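Local coordinates for protein cysteine synthase 3 (Entamoeba histolytica, PDB 6KR5) that catalyses, with pyridoxal phosphate as cofactor, the formation of L-cysteine from O-acetyl-L-serine and sulfide, at residues K47-D59 / I304-T316. Residues are numbered along the deposited sequence; the frame is centred on the assembly and turned at random.
With PLP (pyridoxal-5'-phosphate), chain D.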
ATOM      1  N   LYS B  47       1.257  -8.587  11.722  1.00 19.69           N
ATOM      2  CA  LYS B  47       0.010  -7.938  11.334  1.00 19.24           C
ATOM      3  C   LYS B  47       0.356  -6.733  10.472  1.00 20.20           C
ATOM      4  O   LYS B  47       1.039  -5.816  10.934  1.00 20.03           O
ATOM      5  CB  LYS B  47      -0.803  -7.512  12.555  1.00 20.70           C
ATOM      6  CG  LYS B  47      -2.182  -6.986  12.162  1.00 23.13           C
ATOM      7  CD  LYS B  47      -3.163  -7.012  13.305  1.00 23.36           C
ATOM      8  CE  LYS B  47      -4.533  -6.506  12.858  1.00 23.83           C
ATOM      9  NZ  LYS B  47      -5.254  -7.367  11.865  1.00 21.40           N
ATOM     10  N   LEU B  48      -0.099  -6.748   9.218  1.00 20.73           N
ATOM     11  CA  LEU B  48       0.408  -5.826   8.198  1.00 20.11           C
ATOM     12  C   LEU B  48      -0.509  -4.614   8.082  1.00 19.07           C
ATOM     13  O   LEU B  48      -1.433  -4.583   7.260  1.00 19.50           O
ATOM     14  CB  LEU B  48       0.553  -6.553   6.870  1.00 20.44           C
ATOM     15  CG  LEU B  48       1.372  -7.824   7.021  1.00 20.49           C
ATOM     16  CD1 LEU B  48       1.510  -8.479   5.663  1.00 20.43           C
ATOM     17  CD2 LEU B  48       2.725  -7.498   7.562  1.00 20.64           C
ATOM     18  N   GLU B  49      -0.208  -3.580   8.875  1.00 19.05           N
ATOM     19  CA  GLU B  49      -1.005  -2.363   8.815  1.00 18.59           C
ATOM     20  C   GLU B  49      -0.750  -1.584   7.534  1.00 19.04           C
ATOM     21  O   GLU B  49      -1.467  -0.617   7.249  1.00 19.77           O
ATOM     22  CB  GLU B  49      -0.745  -1.520  10.065  1.00 18.66           C
ATOM     23  CG  GLU B  49      -1.270  -2.224  11.319  1.00 18.68           C
ATOM     24  CD  GLU B  49      -2.785  -2.391  11.271  1.00 19.75           C
ATOM     25  OE1 GLU B  49      -3.459  -1.351  11.113  1.00 20.24           O
ATOM     26  OE2 GLU B  49      -3.292  -3.534  11.393  1.00 20.20           O
ATOM     27  N   CYS B  50       0.230  -1.999   6.736  1.00 20.12           N
ATOM     28  CA  CYS B  50       0.396  -1.431   5.410  0.66 20.36           C
ATOM     29  C   CYS B  50      -0.791  -1.719   4.499  1.00 19.88           C
ATOM     30  O   CYS B  50      -0.925  -1.073   3.450  1.00 19.70           O
ATOM     31  CB  CYS B  50       1.672  -1.984   4.794  0.66 20.78           C
ATOM     32  SG  CYS B  50       2.017  -1.323   3.184  0.66 28.02           S
ATOM     33  N   PHE B  51      -1.658  -2.665   4.870  1.00 19.68           N
ATOM     34  CA  PHE B  51      -2.816  -2.980   4.043  1.00 21.46           C
ATOM     35  C   PHE B  51      -3.958  -1.982   4.201  1.00 21.50           C
ATOM     36  O   PHE B  51      -4.943  -2.076   3.462  1.00 22.74           O
ATOM     37  CB  PHE B  51      -3.303  -4.400   4.336  1.00 19.07           C
ATOM     38  CG  PHE B  51      -2.593  -5.451   3.530  1.00 20.54           C
ATOM     39  CD1 PHE B  51      -1.301  -5.804   3.839  1.00 20.94           C
ATOM     40  CD2 PHE B  51      -3.227  -6.084   2.480  1.00 25.73           C
ATOM     41  CE1 PHE B  51      -0.642  -6.778   3.097  1.00 22.66           C
ATOM     42  CE2 PHE B  51      -2.569  -7.049   1.739  1.00 23.32           C
ATOM     43  CZ  PHE B  51      -1.285  -7.393   2.058  1.00 24.39           C
ATOM     44  N   ASN B  52      -3.865  -1.033   5.133  1.00 18.76           N
ATOM     45  CA  ASN B  52      -4.835   0.053   5.165  1.00 19.13           C
ATOM     46  C   ASN B  52      -4.755   0.867   3.870  1.00 19.58           C
ATOM     47  O   ASN B  52      -3.719   0.870   3.190  1.00 20.39           O
ATOM     48  CB  ASN B  52      -4.576   0.933   6.383  1.00 18.01           C
ATOM     49  CG  ASN B  52      -5.065   0.290   7.667  1.00 19.36           C
ATOM     50  OD1 ASN B  52      -6.269   0.137   7.869  1.00 22.79           O
ATOM     51  ND2 ASN B  52      -4.137  -0.115   8.528  1.00 20.46           N
ATOM     52  N   PRO B  53      -5.841   1.553   3.489  1.00 19.39           N
ATOM     53  CA  PRO B  53      -5.839   2.261   2.189  1.00 19.21           C
ATOM     54  C   PRO B  53      -4.712   3.268   2.018  1.00 20.20           C
ATOM     55  O   PRO B  53      -4.187   3.405   0.900  1.00 20.68           O
ATOM     56  CB  PRO B  53      -7.217   2.942   2.154  1.00 20.64           C
ATOM     57  CG  PRO B  53      -7.752   2.856   3.575  1.00 19.59           C
ATOM     58  CD  PRO B  53      -7.160   1.599   4.141  1.00 21.07           C
ATOM     59  N   MET B  54      -4.321   3.988   3.073  1.00 18.74           N
ATOM     60  CA  MET B  54      -3.142   4.838   2.992  1.00 19.69           C
ATOM     61  C   MET B  54      -1.964   4.232   3.753  1.00 21.02           C
ATOM     62  O   MET B  54      -1.015   4.936   4.109  1.00 21.63           O
ATOM     63  CB  MET B  54      -3.460   6.261   3.451  1.00 19.54           C
ATOM     64  CG  MET B  54      -4.125   7.107   2.349  1.00 16.96           C
ATOM     65  SD  MET B  54      -3.277   7.087   0.742  1.00 21.47           S
ATOM     66  CE  MET B  54      -1.670   7.698   1.237  1.00 22.01           C
ATOM     67  N   SER B  55      -2.012   2.920   3.974  1.00 19.59           N
ATOM     68  CA  SER B  55      -0.827   2.085   4.177  1.00 21.89           C
ATOM     69  C   SER B  55      -0.130   2.315   5.510  1.00 19.26           C
ATOM     70  O   SER B  55       1.072   2.055   5.637  1.00 18.79           O
ATOM     71  CB  SER B  55       0.165   2.260   3.025  1.00 26.13           C
ATOM     72  OG  SER B  55      -0.491   1.948   1.808  1.00 25.38           O
ATOM     73  N   SER B  56      -0.858   2.754   6.533  1.00 17.57           N
ATOM     74  CA  SER B  56      -0.290   2.713   7.871  1.00 19.46           C
ATOM     75  C   SER B  56      -1.393   2.544   8.896  1.00 17.00           C
ATOM     76  O   SER B  56      -2.575   2.752   8.619  1.00 18.16           O
ATOM     77  CB  SER B  56       0.528   3.964   8.202  1.00 18.40           C
ATOM     78  OG  SER B  56      -0.290   4.964   8.806  1.00 18.53           O
ATOM     79  N   VAL B  57      -0.967   2.160  10.100  1.00 17.75           N
ATOM     80  CA  VAL B  57      -1.875   2.015  11.231  1.00 16.38           C
ATOM     81  C   VAL B  57      -2.621   3.309  11.519  1.00 20.21           C
ATOM     82  O   VAL B  57      -3.728   3.286  12.074  1.00 21.04           O
ATOM     83  CB  VAL B  57      -1.056   1.531  12.443  1.00 18.36           C
ATOM     84  CG1 VAL B  57      -0.042   2.578  12.853  1.00 19.60           C
ATOM     85  CG2 VAL B  57      -1.960   1.153  13.596  1.00 18.65           C
ATOM     86  N   LYS B  58      -2.046   4.455  11.145  1.00 18.26           N
ATOM     87  CA  LYS B  58      -2.698   5.727  11.446  1.00 17.02           C
ATOM     88  C   LYS B  58      -3.973   5.952  10.644  1.00 19.37           C
ATOM     89  O   LYS B  58      -4.735   6.863  10.986  1.00 19.32           O
ATOM     90  CB  LYS B  58      -1.731   6.887  11.225  1.00 19.30           C
ATOM     91  CG  LYS B  58      -0.512   6.837  12.136  1.00 18.93           C
ATOM     92  CD  LYS B  58      -0.883   6.668  13.604  1.00 20.01           C
ATOM     93  CE  LYS B  58       0.280   7.072  14.484  1.00 22.37           C
ATOM     94  NZ  LYS B  58       0.972   5.839  14.950  1.00 40.20           N
ATOM     95  N   ASP B  59      -4.237   5.159   9.605  1.00 18.59           N
ATOM     96  CA  ASP B  59      -5.563   5.199   8.991  1.00 20.42           C
ATOM     97  C   ASP B  59      -6.638   4.964  10.041  1.00 18.18           C
ATOM     98  O   ASP B  59      -7.684   5.626  10.044  1.00 18.74           O
ATOM     99  CB  ASP B  59      -5.697   4.128   7.905  1.00 19.50           C
ATOM    100  CG  ASP B  59      -5.004   4.485   6.609  1.00 21.72           C
ATOM    101  OD1 ASP B  59      -3.978   5.187   6.630  1.00 25.98           O
ATOM    102  OD2 ASP B  59      -5.499   4.023   5.557  1.00 19.25           O
ATOM    103  N   ILE B 304       3.074  -9.603  16.018  1.00 19.77           N
ATOM    104  CA  ILE B 304       3.899  -8.403  15.922  1.00 20.04           C
ATOM    105  C   ILE B 304       3.186  -7.418  15.006  1.00 19.29           C
ATOM    106  O   ILE B 304       2.891  -7.747  13.854  1.00 19.58           O
ATOM    107  CB  ILE B 304       5.298  -8.732  15.378  1.00 18.54           C
ATOM    108  CG1 ILE B 304       5.919  -9.903  16.152  1.00 19.57           C
ATOM    109  CG2 ILE B 304       6.216  -7.520  15.447  1.00 20.19           C
ATOM    110  CD1 ILE B 304       7.268 -10.296  15.597  1.00 24.55           C
ATOM    111  N   ILE B 305       2.936  -6.209  15.502  1.00 17.71           N
ATOM    112  CA  ILE B 305       2.352  -5.156  14.674  1.00 18.40           C
ATOM    113  C   ILE B 305       3.427  -4.595  13.756  1.00 20.08           C
ATOM    114  O   ILE B 305       4.510  -4.216  14.218  1.00 19.34           O
ATOM    115  CB  ILE B 305       1.766  -4.036  15.550  1.00 18.93           C
ATOM    116  CG1 ILE B 305       0.736  -4.583  16.532  1.00 21.03           C
ATOM    117  CG2 ILE B 305       1.141  -2.952  14.668  1.00 19.17           C
ATOM    118  CD1 ILE B 305      -0.440  -5.272  15.846  1.00 21.45           C
ATOM    119  N   LEU B 306       3.124  -4.517  12.453  1.00 19.68           N
ATOM    120  CA  LEU B 306       3.999  -3.842  11.491  1.00 16.61           C
ATOM    121  C   LEU B 306       3.302  -2.560  11.047  1.00 18.48           C
ATOM    122  O   LEU B 306       2.380  -2.618  10.221  1.00 18.95           O
ATOM    123  CB  LEU B 306       4.305  -4.741  10.286  1.00 17.10           C
ATOM    124  CG  LEU B 306       4.854  -6.146  10.590  1.00 18.03           C
ATOM    125  CD1 LEU B 306       5.515  -6.720   9.335  1.00 20.16           C
ATOM    126  CD2 LEU B 306       5.825  -6.128  11.725  1.00 20.56           C
ATOM    127  N   PRO B 307       3.684  -1.388  11.573  1.00 17.69           N
ATOM    128  CA  PRO B 307       2.838  -0.189  11.383  1.00 17.63           C
ATOM    129  C   PRO B 307       2.740   0.364   9.964  1.00 18.36           C
ATOM    130  O   PRO B 307       1.731   1.028   9.666  1.00 19.72           O
ATOM    131  CB  PRO B 307       3.486   0.839  12.325  1.00 17.71           C
ATOM    132  CG  PRO B 307       4.096   0.004  13.421  1.00 16.56           C
ATOM    133  CD  PRO B 307       4.643  -1.206  12.682  1.00 17.76           C
ATOM    134  N   ASP B 308       3.740   0.188   9.097  1.00 18.06           N
ATOM    135  CA  ASP B 308       3.641   0.750   7.744  1.00 19.32           C
ATOM    136  C   ASP B 308       4.638   0.049   6.824  1.00 18.81           C
ATOM    137  O   ASP B 308       5.297  -0.923   7.213  1.00 19.43           O
ATOM    138  CB  ASP B 308       3.805   2.285   7.737  1.00 20.84           C
ATOM    139  CG  ASP B 308       5.234   2.769   8.004  1.00 19.27           C
ATOM    140  OD1 ASP B 308       6.145   1.953   8.278  1.00 19.70           O
ATOM    141  OD2 ASP B 308       5.438   4.013   7.953  1.00 18.66           O
ATOM    142  N   CYS B 309       4.757   0.565   5.604  0.52 21.58           N
ATOM    143  CA  CYS B 309       5.476  -0.080   4.515  0.52 22.02           C
ATOM    144  C   CYS B 309       6.824   0.588   4.262  0.52 20.27           C
ATOM    145  O   CYS B 309       6.985   1.795   4.457  0.52 21.43           O
ATOM    146  CB  CYS B 309       4.634  -0.032   3.241  0.52 22.78           C
ATOM    147  SG  CYS B 309       5.421  -0.795   1.815  0.52 34.10           S
ATOM    148  N   GLY B 310       7.792  -0.209   3.793  1.00 20.41           N
ATOM    149  CA  GLY B 310       9.106   0.325   3.500  1.00 21.97           C
ATOM    150  C   GLY B 310       9.135   1.296   2.341  1.00 20.73           C
ATOM    151  O   GLY B 310      10.058   2.114   2.263  1.00 22.30           O
ATOM    152  N   GLU B 311       8.138   1.238   1.447  1.00 21.62           N
ATOM    153  CA  GLU B 311       8.107   2.158   0.316  1.00 23.99           C
ATOM    154  C   GLU B 311       8.058   3.609   0.777  1.00 23.97           C
ATOM    155  O   GLU B 311       8.540   4.505   0.074  1.00 26.67           O
ATOM    156  CB  GLU B 311       6.912   1.842  -0.587  1.00 24.55           C
ATOM    157  CG  GLU B 311       6.863   2.706  -1.847  1.00 30.11           C
ATOM    158  CD  GLU B 311       5.775   2.300  -2.823  1.00 33.32           C
ATOM    159  OE1 GLU B 311       4.949   1.426  -2.484  1.00 33.10           O
ATOM    160  OE2 GLU B 311       5.757   2.865  -3.937  1.00 34.13           O
ATOM    161  N   ARG B 312       7.496   3.858   1.956  1.00 22.35           N
ATOM    162  CA  ARG B 312       7.457   5.193   2.543  1.00 22.76           C
ATOM    163  C   ARG B 312       8.831   5.680   3.001  1.00 23.60           C
ATOM    164  O   ARG B 312       8.951   6.832   3.438  1.00 25.88           O
ATOM    165  CB  ARG B 312       6.461   5.194   3.708  1.00 26.98           C
ATOM    166  CG  ARG B 312       5.904   6.563   4.094  1.00 26.61           C
ATOM    167  CD  ARG B 312       4.508   6.456   4.699  1.00 25.68           C
ATOM    168  NE  ARG B 312       3.492   6.281   3.668  1.00 25.55           N
ATOM    169  CZ  ARG B 312       2.211   6.040   3.926  1.00 25.19           C
ATOM    170  NH1 ARG B 312       1.793   5.950   5.186  1.00 25.67           N
ATOM    171  NH2 ARG B 312       1.354   5.878   2.929  1.00 25.51           N
ATOM    172  N   TYR B 313       9.876   4.847   2.891  1.00 21.33           N
ATOM    173  CA  TYR B 313      11.209   5.185   3.370  1.00 23.06           C
ATOM    174  C   TYR B 313      12.262   5.101   2.274  1.00 23.98           C
ATOM    175  O   TYR B 313      13.452   5.033   2.579  1.00 24.50           O
ATOM    176  CB  TYR B 313      11.590   4.286   4.549  1.00 23.27           C
ATOM    177  CG  TYR B 313      10.574   4.445   5.639  1.00 23.16           C
ATOM    178  CD1 TYR B 313      10.649   5.505   6.526  1.00 26.59           C
ATOM    179  CD2 TYR B 313       9.493   3.585   5.724  1.00 20.69           C
ATOM    180  CE1 TYR B 313       9.683   5.682   7.488  1.00 24.61           C
ATOM    181  CE2 TYR B 313       8.531   3.748   6.685  1.00 21.29           C
ATOM    182  CZ  TYR B 313       8.628   4.800   7.560  1.00 25.01           C
ATOM    183  OH  TYR B 313       7.664   4.970   8.519  1.00 23.60           O
ATOM    184  N   LEU B 314      11.850   5.126   1.005  1.00 24.87           N
ATOM    185  CA  LEU B 314      12.826   5.050  -0.080  1.00 24.63           C
ATOM    186  C   LEU B 314      13.713   6.285  -0.141  1.00 29.42           C
ATOM    187  O   LEU B 314      14.816   6.217  -0.696  1.00 32.48           O
ATOM    188  CB  LEU B 314      12.113   4.865  -1.414  1.00 27.06           C
ATOM    189  CG  LEU B 314      11.288   3.595  -1.547  1.00 26.97           C
ATOM    190  CD1 LEU B 314      10.561   3.617  -2.887  1.00 33.31           C
ATOM    191  CD2 LEU B 314      12.166   2.367  -1.429  1.00 29.34           C
ATOM    192  N   SER B 315      13.258   7.404   0.418  1.00 25.28           N
ATOM    193  CA  SER B 315      14.052   8.620   0.487  1.00 29.80           C
ATOM    194  C   SER B 315      15.155   8.554   1.535  1.00 33.30           C
ATOM    195  O   SER B 315      15.984   9.467   1.594  1.00 39.84           O
ATOM    196  CB  SER B 315      13.133   9.811   0.773  1.00 32.92           C
ATOM    197  OG  SER B 315      12.316   9.550   1.905  1.00 37.61           O
ATOM    198  N   THR B 316      15.183   7.513   2.358  1.00 26.93           N
ATOM    199  CA  THR B 316      16.233   7.310   3.336  1.00 32.95           C
ATOM    200  C   THR B 316      17.240   6.319   2.753  1.00 25.01           C
ATOM    201  O   THR B 316      17.138   5.906   1.591  1.00 33.67           O
ATOM    202  CB  THR B 316      15.630   6.827   4.659  1.00 29.87           C
ATOM    203  OG1 THR B 316      15.270   5.442   4.549  1.00 28.95           O
ATOM    204  CG2 THR B 316      14.380   7.614   4.999  1.00 31.52           C
TER
HETATM  205  N1  PLP D 401       5.449   3.159  13.459  1.00 18.00           N
HETATM  206  C2  PLP D 401       4.843   4.011  12.577  1.00 18.83           C
HETATM  207  C2A PLP D 401       5.377   4.087  11.181  1.00 19.55           C
HETATM  208  C3  PLP D 401       3.761   4.771  12.984  1.00 19.99           C
HETATM  209  O3  PLP D 401       3.175   5.619  12.088  1.00 21.62           O
HETATM  210  C4  PLP D 401       3.289   4.664  14.286  1.00 17.41           C
HETATM  211  C4A PLP D 401       2.196   5.543  14.779  1.00 25.85           C
HETATM  212  O4A PLP D 401       1.698   6.393  14.030  1.00 25.38           O
HETATM  213  C5  PLP D 401       3.912   3.789  15.174  1.00 18.77           C
HETATM  214  C6  PLP D 401       4.992   3.049  14.747  1.00 19.71           C
HETATM  215  C5A PLP D 401       3.484   3.655  16.618  1.00 19.70           C
HETATM  216  O4P PLP D 401       2.135   3.324  16.803  1.00 17.81           O
HETATM  217  P   PLP D 401       1.408   3.972  18.075  1.00 18.62           P
HETATM  218  O1P PLP D 401       2.276   3.707  19.292  1.00 18.11           O
HETATM  219  O2P PLP D 401       1.298   5.449  17.825  1.00 19.28           O
HETATM  220  O3P PLP D 401       0.080   3.315  18.183  1.00 17.87           O
HETATM  221  O   HOH W   1       2.613  -3.494   7.429  1.00 24.94           O
HETATM  222  O   HOH W   2       3.468   2.885   4.467  1.00 23.75           O
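Arg-312 starts out with CG anti to its own N (chi1 -158°) and bends at chi3 (-79°), bringing the edge of its guanidinium to the carbonyl of Met-54. NH2 donates to Met-54 O at 2.8 Å, with the oxygen nearly in the guanidinium plane but the nitrogen 44° above the carbonyl plane; NH1 adds a weak second bond to the same oxygen. Water 2, which also joins Ser-55 O to Cys-309 N, sits over one guanidinium face. Asn-88 of the same chain accepts from NH1, and a salt bridge to Glu-311 of the second subunit ties the group to the dimer interface. Strands 43-48 and 301-306 run parallel as sheet neighbours: Lys-47 N donates to Ile-304 O (2.8 Å) and Leu-306 N to Lys-47 O. Leu-48 CD2 and Leu-306 CD1, pointing the same way, are 3.4 Å apart, closer than usual. Beyond these strands the two segments frame the cofactor site of a fold-type II PLP enzyme. Lys-58 NZ is bonded to C4A of PLP at 1.3 Å, as in an internal aldimine, but O4A is still modelled and overlaps the lysine end, leaving the detail doubtful; Pro-307 CB approaches the pyridine N1 to 3.2 Å. Val-57 N donates to Pro-307 O at 3.0 Å, joining 47-59 to 304-316 beside the cofactor. Asp-308 turns its carboxylate toward the PLP methyl C2A; its OD2 takes a very short 2.5 Å bond from Tyr-313 OH. Cys-50 and Cys-309, a disulfide pair, each have two conformers; in one the SG atoms stand 3.7 Å apart, so the bond probably belongs to the other.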